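PDB 3FX3: cyclic nucleotide-binding protein from Ruegeria pomeroyi, which probably regulates transcription by binding DNA, pairing a CRP-type cyclic nucleotide-binding domain with a helix-turn-helix domain. Local coordinates for residues E50-I55 against T95-S100; E43-Q48 against A101-P106; V63-M68 against V76-T81. All coordinates share one frame; numbering follows the deposited sequence.

Contact 1: E50-I55 against T95-S100; sequences EKAQAI and TPYPVS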
loop_
_atom_site.group_PDB
_atom_site.type_symbol
_atom_site.label_atom_id
_atom_site.label_comp_id
_atom_site.label_asym_id
_atom_site.label_seq_id
_atom_site.Cartn_x
_atom_site.Cartn_y
_atom_site.Cartn_z
ATOM N N GLU B 50 -25.315 -10.898 2.034
ATOM C CA GLU B 50 -25.278 -12.098 1.204
ATOM C C GLU B 50 -23.926 -12.827 1.368
ATOM O O GLU B 50 -22.986 -12.247 1.897
ATOM C CB GLU B 50 -25.555 -11.738 -0.256
ATOM C CG GLU B 50 -27.010 -11.230 -0.479
ATOM C CD GLU B 50 -27.280 -10.763 -1.910
ATOM O OE1 GLU B 50 -26.332 -10.586 -2.724
ATOM O OE2 GLU B 50 -28.456 -10.579 -2.243
ATOM N N LYS B 51 -23.847 -14.090 0.942
ATOM C CA LYS B 51 -22.603 -14.878 1.035
ATOM C C LYS B 51 -21.625 -14.433 -0.025
ATOM O O LYS B 51 -22.004 -14.207 -1.170
ATOM C CB LYS B 51 -22.852 -16.371 0.789
ATOM C CG LYS B 51 -23.727 -17.032 1.795
ATOM C CD LYS B 51 -23.888 -18.553 1.491
ATOM C CE LYS B 51 -25.226 -19.116 2.030
ATOM N NZ LYS B 51 -25.311 -20.623 1.859
ATOM N N ALA B 52 -20.355 -14.346 0.340
ATOM C CA ALA B 52 -19.331 -13.878 -0.589
ATOM C C ALA B 52 -18.837 -15.069 -1.412
ATOM O O ALA B 52 -17.869 -15.726 -1.050
ATOM C CB ALA B 52 -18.171 -13.228 0.174
ATOM N N GLN B 53 -19.461 -15.338 -2.540
ATOM C CA GLN B 53 -19.196 -16.573 -3.255
ATOM C C GLN B 53 -18.213 -16.402 -4.397
ATOM O O GLN B 53 -17.885 -17.368 -5.052
ATOM C CB GLN B 53 -20.497 -17.114 -3.828
ATOM C CG GLN B 53 -21.517 -17.488 -2.792
ATOM C CD GLN B 53 -22.859 -17.779 -3.443
ATOM O OE1 GLN B 53 -23.474 -16.898 -4.111
ATOM N NE2 GLN B 53 -23.302 -19.021 -3.300
ATOM N N ALA B 54 -17.767 -15.176 -4.641
ATOM C CA ALA B 54 -16.827 -14.894 -5.711
ATOM C C ALA B 54 -16.026 -13.672 -5.355
ATOM O O ALA B 54 -16.436 -12.861 -4.485
ATOM C CB ALA B 54 -17.570 -14.660 -7.058
ATOM N N ILE B 55 -14.883 -13.545 -6.021
ATOM C CA ILE B 55 -14.086 -12.344 -5.982
ATOM C C ILE B 55 -14.305 -11.652 -7.321
ATOM O O ILE B 55 -14.416 -12.313 -8.347
ATOM C CB ILE B 55 -12.596 -12.665 -5.797
ATOM C CG1 ILE B 55 -12.372 -13.425 -4.470
ATOM C CG2 ILE B 55 -11.777 -11.403 -5.793
ATOM C CD1 ILE B 55 -10.921 -13.941 -4.293
ATOM N N THR B 95 -17.130 -14.500 5.131
ATOM C CA THR B 95 -18.058 -13.797 5.992
ATOM C C THR B 95 -19.074 -13.007 5.124
ATOM O O THR B 95 -18.860 -12.798 3.944
ATOM C CB THR B 95 -17.316 -12.864 6.999
ATOM O OG1 THR B 95 -16.334 -12.104 6.293
ATOM C CG2 THR B 95 -16.634 -13.690 8.180
ATOM N N PRO B 96 -20.197 -12.596 5.714
ATOM C CA PRO B 96 -21.234 -11.956 4.903
ATOM C C PRO B 96 -20.774 -10.589 4.365
ATOM O O PRO B 96 -19.990 -9.915 5.010
ATOM C CB PRO B 96 -22.414 -11.811 5.882
ATOM C CG PRO B 96 -22.165 -12.879 6.970
ATOM C CD PRO B 96 -20.635 -12.863 7.092
ATOM N N TYR B 97 -21.240 -10.199 3.185
ATOM C CA TYR B 97 -20.847 -8.921 2.609
ATOM C C TYR B 97 -21.198 -7.789 3.571
ATOM O O TYR B 97 -22.327 -7.730 4.052
ATOM C CB TYR B 97 -21.550 -8.675 1.288
ATOM C CG TYR B 97 -20.990 -9.397 0.091
ATOM C CD1 TYR B 97 -19.670 -9.220 -0.290
ATOM C CD2 TYR B 97 -21.791 -10.239 -0.691
ATOM C CE1 TYR B 97 -19.139 -9.865 -1.398
ATOM C CE2 TYR B 97 -21.262 -10.889 -1.841
ATOM C CZ TYR B 97 -19.921 -10.669 -2.181
ATOM O OH TYR B 97 -19.344 -11.274 -3.294
ATOM N N PRO B 98 -20.235 -6.894 3.865
ATOM C CA PRO B 98 -20.476 -5.752 4.740
ATOM C C PRO B 98 -21.033 -4.552 3.971
ATOM O O PRO B 98 -21.413 -3.568 4.582
ATOM C CB PRO B 98 -19.078 -5.432 5.298
ATOM C CG PRO B 98 -18.148 -5.868 4.259
ATOM C CD PRO B 98 -18.809 -6.999 3.500
ATOM N N VAL B 99 -21.069 -4.660 2.643
ATOM C CA VAL B 99 -21.545 -3.613 1.754
ATOM C C VAL B 99 -22.333 -4.234 0.607
ATOM O O VAL B 99 -22.266 -5.463 0.370
ATOM C CB VAL B 99 -20.387 -2.772 1.183
ATOM C CG1 VAL B 99 -19.635 -2.044 2.309
ATOM C CG2 VAL B 99 -19.439 -3.621 0.366
ATOM N N SER B 100 -23.100 -3.388 -0.086
ATOM C CA SER B 100 -23.719 -3.750 -1.354
ATOM C C SER B 100 -22.890 -3.179 -2.477
ATOM O O SER B 100 -22.109 -2.266 -2.253
ATOM C CB SER B 100 -25.137 -3.191 -1.409
ATOM O OG SER B 100 -25.896 -3.726 -0.338
HETATM O O HOH W 1 -19.637 -15.062 2.924
HETATM O O HOH W 2 -16.200 -10.945 -2.516
#
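The carbonyl oxygen of Glu50 is held from two neighbouring residues: Tyr97 N donates a nearly straight hydrogen bond of 3.0 Å to it (169° at the hydrogen), and Pro96 CA lies 3.5 Å from the same Glu50 O in a CA-H...O contact. This pins the backbone of 95-100 beside 50-55 and fixes where the tyrosine ring starts. From there CG stands anti to the carbonyl carbon (chi1 -78°), and the ring reaches across Ala52. CA of Ala52 sits over one face, 4.0 Å from the ring centroid in a CH-pi contact, while Ala52 CB lies above the same face, toward the rim, with Tyr97 CE1 its nearest ring atom at 3.8 Å. The opposite face stacks on Phe46. The chain bends into an inverse gamma turn centred on Ala52, just ahead of strand 54-58. Helix 88-93 with the loop 95-100 probably corresponds to the phosphate-binding cassette of relatives with the cyclic nucleotide-binding fold, and the tyrosine joins this loop to 50-55. At the far end of the ring, Tyr97 OH is hydrogen-bonded to His56 NE2 and also meets a water, which donates to Ala54 O at 2.8 Å. An alanine in place of Tyr97 would probably open a gap between Ala52 and Phe46 and leave His56 NE2 without its hydroxyl partner. A second water bridges the two backbones, accepting from Ala52 N at 2.8 Å and donating weakly to Thr95 O. Glu50 OE1 accepts from the N-H of Leu47.

Contact 2: E43-Q48 against A101-P106; sequences ETLFLQ and AEAVTP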
loop_
_atom_site.group_PDB
_atom_site.type_symbol
_atom_site.label_atom_id
_atom_site.label_comp_id
_atom_site.label_asym_id
_atom_site.label_seq_id
_atom_site.Cartn_x
_atom_site.Cartn_y
_atom_site.Cartn_z
ATOM N N GLU B 43 -27.886 -1.754 -11.761
ATOM C CA GLU B 43 -28.131 -3.153 -11.424
ATOM C C GLU B 43 -27.255 -3.574 -10.237
ATOM O O GLU B 43 -26.052 -3.237 -10.177
ATOM C CB GLU B 43 -27.848 -4.046 -12.635
ATOM C CG GLU B 43 -28.322 -5.497 -12.429
ATOM C CD GLU B 43 -28.130 -6.420 -13.640
ATOM O OE1 GLU B 43 -27.960 -5.932 -14.785
ATOM O OE2 GLU B 43 -28.185 -7.655 -13.417
ATOM N N THR B 44 -27.859 -4.351 -9.339
ATOM C CA THR B 44 -27.190 -4.945 -8.199
ATOM C C THR B 44 -26.226 -6.088 -8.607
ATOM O O THR B 44 -26.603 -6.972 -9.382
ATOM C CB THR B 44 -28.222 -5.493 -7.206
ATOM O OG1 THR B 44 -28.957 -4.396 -6.659
ATOM C CG2 THR B 44 -27.567 -6.298 -6.069
ATOM N N LEU B 45 -24.994 -6.042 -8.091
ATOM C CA LEU B 45 -24.039 -7.163 -8.199
ATOM C C LEU B 45 -24.209 -8.056 -7.001
ATOM O O LEU B 45 -24.266 -9.263 -7.145
ATOM C CB LEU B 45 -22.589 -6.681 -8.235
ATOM C CG LEU B 45 -22.052 -6.079 -9.533
ATOM C CD1 LEU B 45 -22.682 -4.702 -9.803
ATOM C CD2 LEU B 45 -20.523 -5.981 -9.455
ATOM N N PHE B 46 -24.270 -7.447 -5.812
ATOM C CA PHE B 46 -24.596 -8.158 -4.608
ATOM C C PHE B 46 -25.078 -7.200 -3.560
ATOM O O PHE B 46 -24.877 -6.009 -3.655
ATOM C CB PHE B 46 -23.405 -8.961 -4.072
ATOM C CG PHE B 46 -22.146 -8.143 -3.821
ATOM C CD1 PHE B 46 -21.978 -7.432 -2.641
ATOM C CD2 PHE B 46 -21.115 -8.132 -4.746
ATOM C CE1 PHE B 46 -20.819 -6.693 -2.409
ATOM C CE2 PHE B 46 -19.944 -7.394 -4.523
ATOM C CZ PHE B 46 -19.794 -6.683 -3.356
ATOM N N LEU B 47 -25.679 -7.767 -2.536
ATOM C CA LEU B 47 -26.213 -7.018 -1.420
ATOM C C LEU B 47 -25.520 -7.408 -0.110
ATOM O O LEU B 47 -25.127 -8.564 0.109
ATOM C CB LEU B 47 -27.729 -7.275 -1.290
ATOM C CG LEU B 47 -28.639 -6.804 -2.426
ATOM C CD1 LEU B 47 -30.128 -7.210 -2.132
ATOM C CD2 LEU B 47 -28.477 -5.253 -2.622
ATOM N N GLN B 48 -25.409 -6.403 0.751
ATOM C CA GLN B 48 -25.015 -6.544 2.133
ATOM C C GLN B 48 -25.694 -7.751 2.783
ATOM O O GLN B 48 -26.868 -7.940 2.602
ATOM C CB GLN B 48 -25.450 -5.274 2.859
ATOM C CG GLN B 48 -24.543 -4.822 3.924
ATOM C CD GLN B 48 -24.999 -3.518 4.595
ATOM O OE1 GLN B 48 -25.216 -2.479 3.947
ATOM N NE2 GLN B 48 -25.147 -3.582 5.900
ATOM N N ALA B 101 -23.056 -3.736 -3.679
ATOM C CA ALA B 101 -22.356 -3.291 -4.885
ATOM C C ALA B 101 -23.391 -3.119 -5.993
ATOM O O ALA B 101 -24.240 -3.991 -6.207
ATOM C CB ALA B 101 -21.345 -4.325 -5.335
ATOM N N GLU B 102 -23.268 -2.034 -6.729
ATOM C CA GLU B 102 -24.198 -1.689 -7.784
ATOM C C GLU B 102 -23.438 -1.067 -8.931
ATOM O O GLU B 102 -22.511 -0.298 -8.690
ATOM C CB GLU B 102 -25.186 -0.676 -7.238
ATOM C CG GLU B 102 -26.339 -0.388 -8.120
ATOM C CD GLU B 102 -27.376 0.482 -7.394
ATOM O OE1 GLU B 102 -28.016 -0.047 -6.449
ATOM O OE2 GLU B 102 -27.507 1.679 -7.755
ATOM N N ALA B 103 -23.838 -1.389 -10.149
ATOM C CA ALA B 103 -23.262 -0.797 -11.344
ATOM C C ALA B 103 -23.669 0.683 -11.433
ATOM O O ALA B 103 -24.840 1.015 -11.336
ATOM C CB ALA B 103 -23.738 -1.536 -12.580
ATOM N N VAL B 104 -22.679 1.550 -11.604
ATOM C CA VAL B 104 -22.881 3.008 -11.738
ATOM C C VAL B 104 -22.969 3.379 -13.215
ATOM O O VAL B 104 -23.648 4.295 -13.560
ATOM C CB VAL B 104 -21.716 3.803 -11.050
ATOM C CG1 VAL B 104 -21.711 5.270 -11.465
ATOM C CG2 VAL B 104 -21.837 3.676 -9.542
ATOM N N THR B 105 -22.256 2.666 -14.077
ATOM C CA THR B 105 -22.453 2.747 -15.516
ATOM C C THR B 105 -22.795 1.330 -15.949
ATOM O O THR B 105 -22.740 0.413 -15.137
ATOM C CB THR B 105 -21.130 3.149 -16.204
ATOM O OG1 THR B 105 -20.159 2.134 -15.905
ATOM C CG2 THR B 105 -20.627 4.486 -15.655
ATOM N N PRO B 106 -23.152 1.133 -17.227
ATOM C CA PRO B 106 -23.133 -0.250 -17.690
ATOM C C PRO B 106 -21.739 -0.857 -17.429
ATOM O O PRO B 106 -20.725 -0.169 -17.623
ATOM C CB PRO B 106 -23.419 -0.131 -19.200
ATOM C CG PRO B 106 -24.104 1.212 -19.357
ATOM C CD PRO B 106 -23.418 2.081 -18.321
HETATM O O HOH W 3 -27.950 -2.391 -5.293
HETATM O O HOH W 4 -30.262 -2.223 -7.845
#
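Ala101 CB presses onto one face of the Phe46 ring, 3.6 Å from its centroid and 18° off the normal, which makes this the tight part of the contact. The methyl is shifted toward the rim, so its nearest ring atom is Phe46 CZ at 3.4 Å. In Phe46 the first torsion sets CG between the backbone N and the carbonyl carbon (chi1 56°), and the second (chi2 83°) then turns the ring to face the methyl. The ring of His56 meets the phenyl group as well, and Phe46 is buried. Next to it, Leu45 CB also touches Ala101 CB, at 3.9 Å, and Leu45 CD1 packs against the Glu102-Ala103 peptide, 3.5 Å from Ala103 N, with Tyr39 touching both Leu45 and Ala103.

The opposite face of the strand pair is much looser. Thr44 and Glu102 are paired across the strands there, yet their polar ends do not meet directly. A water bridges them instead, 2.6 Å from Thr44 OG1 and donating to Glu102 OE1; another water links the same two atoms, more weakly on the glutamate side. The carboxylate is thus tied to the threonine through solvent.

Between the two faces runs the backbone. Ala103 N donates to Glu43 O and Ala101 N to Phe46 O, both at 2.9 Å. Ala101 O faces two successive amides: Leu45 N bonds to it at 2.9 Å from above the carbonyl plane, and Phe46 N reaches it weakly. One extra residue is therefore inserted opposite Ala101, a classic beta bulge where the chain turns a corner at Leu45, on the edge strand that pairs with 100-103 in the beta roll of a cyclic nucleotide-binding domain.

Contact 3: V63-M68 against V76-T81; sequences VKLFRM and VVSVFT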
loop_
_atom_site.group_PDB
_atom_site.type_symbol
_atom_site.label_atom_id
_atom_site.label_comp_id
_atom_site.label_asym_id
_atom_site.label_seq_id
_atom_site.Cartn_x
_atom_site.Cartn_y
_atom_site.Cartn_z
ATOM N N VAL B 63 -18.260 0.480 -10.732
ATOM C CA VAL B 63 -19.071 -0.184 -9.711
ATOM C C VAL B 63 -18.906 0.580 -8.417
ATOM O O VAL B 63 -17.790 0.966 -8.064
ATOM C CB VAL B 63 -18.596 -1.636 -9.528
ATOM C CG1 VAL B 63 -19.295 -2.332 -8.361
ATOM C CG2 VAL B 63 -18.833 -2.389 -10.829
ATOM N N LYS B 64 -19.996 0.836 -7.706
ATOM C CA LYS B 64 -19.878 1.471 -6.390
ATOM C C LYS B 64 -20.179 0.467 -5.286
ATOM O O LYS B 64 -21.031 -0.404 -5.453
ATOM C CB LYS B 64 -20.788 2.687 -6.271
ATOM C CG LYS B 64 -22.269 2.402 -5.997
ATOM C CD LYS B 64 -23.103 3.690 -5.778
ATOM C CE LYS B 64 -24.588 3.418 -6.045
ATOM N NZ LYS B 64 -25.488 4.600 -5.889
ATOM N N LEU B 65 -19.484 0.592 -4.167
ATOM C CA LEU B 65 -19.782 -0.174 -2.976
ATOM C C LEU B 65 -20.339 0.814 -1.953
ATOM O O LEU B 65 -19.784 1.890 -1.790
ATOM C CB LEU B 65 -18.515 -0.823 -2.415
ATOM C CG LEU B 65 -18.063 -2.175 -3.000
ATOM C CD1 LEU B 65 -18.303 -2.282 -4.463
ATOM C CD2 LEU B 65 -16.580 -2.491 -2.663
ATOM N N PHE B 66 -21.385 0.430 -1.235
ATOM C CA PHE B 66 -22.025 1.333 -0.273
ATOM C C PHE B 66 -22.657 0.546 0.877
ATOM O O PHE B 66 -23.030 -0.615 0.705
ATOM C CB PHE B 66 -23.079 2.193 -0.992
ATOM C CG PHE B 66 -24.221 1.406 -1.585
ATOM C CD1 PHE B 66 -24.123 0.878 -2.855
ATOM C CD2 PHE B 66 -25.410 1.232 -0.878
ATOM C CE1 PHE B 66 -25.169 0.142 -3.416
ATOM C CE2 PHE B 66 -26.475 0.509 -1.422
ATOM C CZ PHE B 66 -26.362 -0.026 -2.697
ATOM N N ARG B 67 -22.736 1.157 2.057
ATOM C CA ARG B 67 -23.493 0.571 3.147
ATOM C C ARG B 67 -24.679 1.428 3.516
ATOM O O ARG B 67 -24.685 2.630 3.278
ATOM C CB ARG B 67 -22.639 0.256 4.367
ATOM C CG ARG B 67 -21.917 1.417 4.997
ATOM C CD ARG B 67 -21.345 1.005 6.394
ATOM N NE ARG B 67 -22.195 1.457 7.508
ATOM C CZ ARG B 67 -22.311 2.728 7.925
ATOM N NH1 ARG B 67 -21.624 3.714 7.315
ATOM N NH2 ARG B 67 -23.135 3.022 8.948
HETATM N N MSE B 68 -25.689 0.779 4.077
HETATM C CA MSE B 68 -26.877 1.448 4.549
HETATM C C MSE B 68 -26.650 1.981 5.961
HETATM O O MSE B 68 -26.318 1.220 6.834
HETATM C CB MSE B 68 -28.053 0.463 4.559
HETATM C CG MSE B 68 -28.338 -0.127 3.181
HETATM SE SE MSE B 68 -28.545 1.332 1.874
HETATM C CE MSE B 68 -29.863 2.332 2.867
ATOM N N VAL B 76 -21.644 5.789 0.313
ATOM C CA VAL B 76 -20.677 5.207 -0.633
ATOM C C VAL B 76 -19.344 4.980 0.055
ATOM O O VAL B 76 -18.810 5.873 0.661
ATOM C CB VAL B 76 -20.480 6.068 -1.896
ATOM C CG1 VAL B 76 -19.389 5.489 -2.814
ATOM C CG2 VAL B 76 -21.810 6.186 -2.670
ATOM N N VAL B 77 -18.825 3.770 -0.038
ATOM C CA VAL B 77 -17.564 3.381 0.586
ATOM C C VAL B 77 -16.413 3.380 -0.436
ATOM O O VAL B 77 -15.263 3.655 -0.085
ATOM C CB VAL B 77 -17.688 1.947 1.161
ATOM C CG1 VAL B 77 -16.298 1.362 1.558
ATOM C CG2 VAL B 77 -18.628 1.939 2.296
ATOM N N SER B 78 -16.696 3.004 -1.679
ATOM C CA SER B 78 -15.668 2.960 -2.727
ATOM C C SER B 78 -16.299 2.889 -4.083
ATOM O O SER B 78 -17.445 2.456 -4.212
ATOM C CB SER B 78 -14.792 1.732 -2.617
ATOM O OG SER B 78 -14.919 1.119 -1.387
ATOM N N VAL B 79 -15.523 3.276 -5.087
ATOM C CA VAL B 79 -15.834 3.008 -6.474
ATOM C C VAL B 79 -14.673 2.325 -7.156
ATOM O O VAL B 79 -13.515 2.672 -6.914
ATOM C CB VAL B 79 -16.242 4.261 -7.258
ATOM C CG1 VAL B 79 -17.570 4.710 -6.789
ATOM C CG2 VAL B 79 -15.212 5.386 -7.110
ATOM N N PHE B 80 -14.976 1.350 -8.000
ATOM C CA PHE B 80 -13.951 0.598 -8.751
ATOM C C PHE B 80 -14.258 0.618 -10.218
ATOM O O PHE B 80 -15.430 0.691 -10.606
ATOM C CB PHE B 80 -13.889 -0.862 -8.267
ATOM C CG PHE B 80 -13.367 -1.003 -6.868
ATOM C CD1 PHE B 80 -12.018 -0.899 -6.612
ATOM C CD2 PHE B 80 -14.234 -1.185 -5.794
ATOM C CE1 PHE B 80 -11.530 -1.002 -5.299
ATOM C CE2 PHE B 80 -13.757 -1.291 -4.502
ATOM C CZ PHE B 80 -12.418 -1.206 -4.244
ATOM N N THR B 81 -13.209 0.499 -11.033
ATOM C CA THR B 81 -13.351 0.557 -12.469
ATOM C C THR B 81 -12.435 -0.473 -13.154
ATOM O O THR B 81 -11.868 -1.338 -12.498
ATOM C CB THR B 81 -13.118 2.006 -13.010
ATOM O OG1 THR B 81 -13.568 2.083 -14.373
ATOM C CG2 THR B 81 -11.665 2.415 -12.937
#
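Leu65 O takes two amides at once, from Val77 N at 2.7 Å and from Ser78 N at 3.3 Å, and both donors approach from the same face of its carbonyl plane. In return Leu65 N gives an almost straight bond to Ser78 O (175° at the hydrogen). Farther along, Val63 and Phe80 exchange a reciprocal pair of bonds, Val63 N to Phe80 O and Phe80 N to Val63 O. On the face shared by Leu65 and Phe80 the main apolar touch is Leu65 CD2 at the edge of the ring, 3.6 Å from Phe80 CE2 and near the ring plane. On the other face Lys64 CB packs on Val79 CG1 at 3.8 Å, and higher up the lysine chain CD passes Val76 CG2 at 4.2 Å, the two side chains crossing at about a right angle.

These strands form the antiparallel hairpin 62-68/74-81 of the beta roll. Because Val77 and Ser78 both face Leu65, it carries a classic beta bulge, and the register moves by one residue before Phe66 pairs with Val76.

The next layer sets the side chains. Leu65 is packed by Ala101 and Val99, while the ring of Phe80 lies nearly parallel to that of Phe86. Lys64 also rests on Glu102 and Val104, and its NZ has a long, weak ion pair with Glu74. Phe66 CB packs on Val76 CA at 3.9 Å, while the rest of its side chain leads away from that strand, and Phe66 also touches Ser100 and Glu102 of the neighbouring one. On the outer strand, Val79 O receives a weak hydrogen bond from Arg187 NH1, a residue of the Crp-like helix-turn-helix region.

How the contacts relate
Strand 100-103 is the common element. Contact 2 holds it on one side to strand 44-46, and on the other it is bonded to strand 62-68 of contact 3 through Glu102 O and Lys64 N, 2.9 Å apart; the centres of these two contacts are about 9 Å apart. Contact 1, with its centre about 13 Å from each of the others, supplies the loop leading into that strand. Ser100 marks the junction: its OG is 2.9 Å from Gln48 N of contact 2, and its N is 2.9 Å from Phe66 O of contact 3. All lie in the cyclic nucleotide-binding domain, and contact 1 probably borders the site where relatives hold the nucleotide.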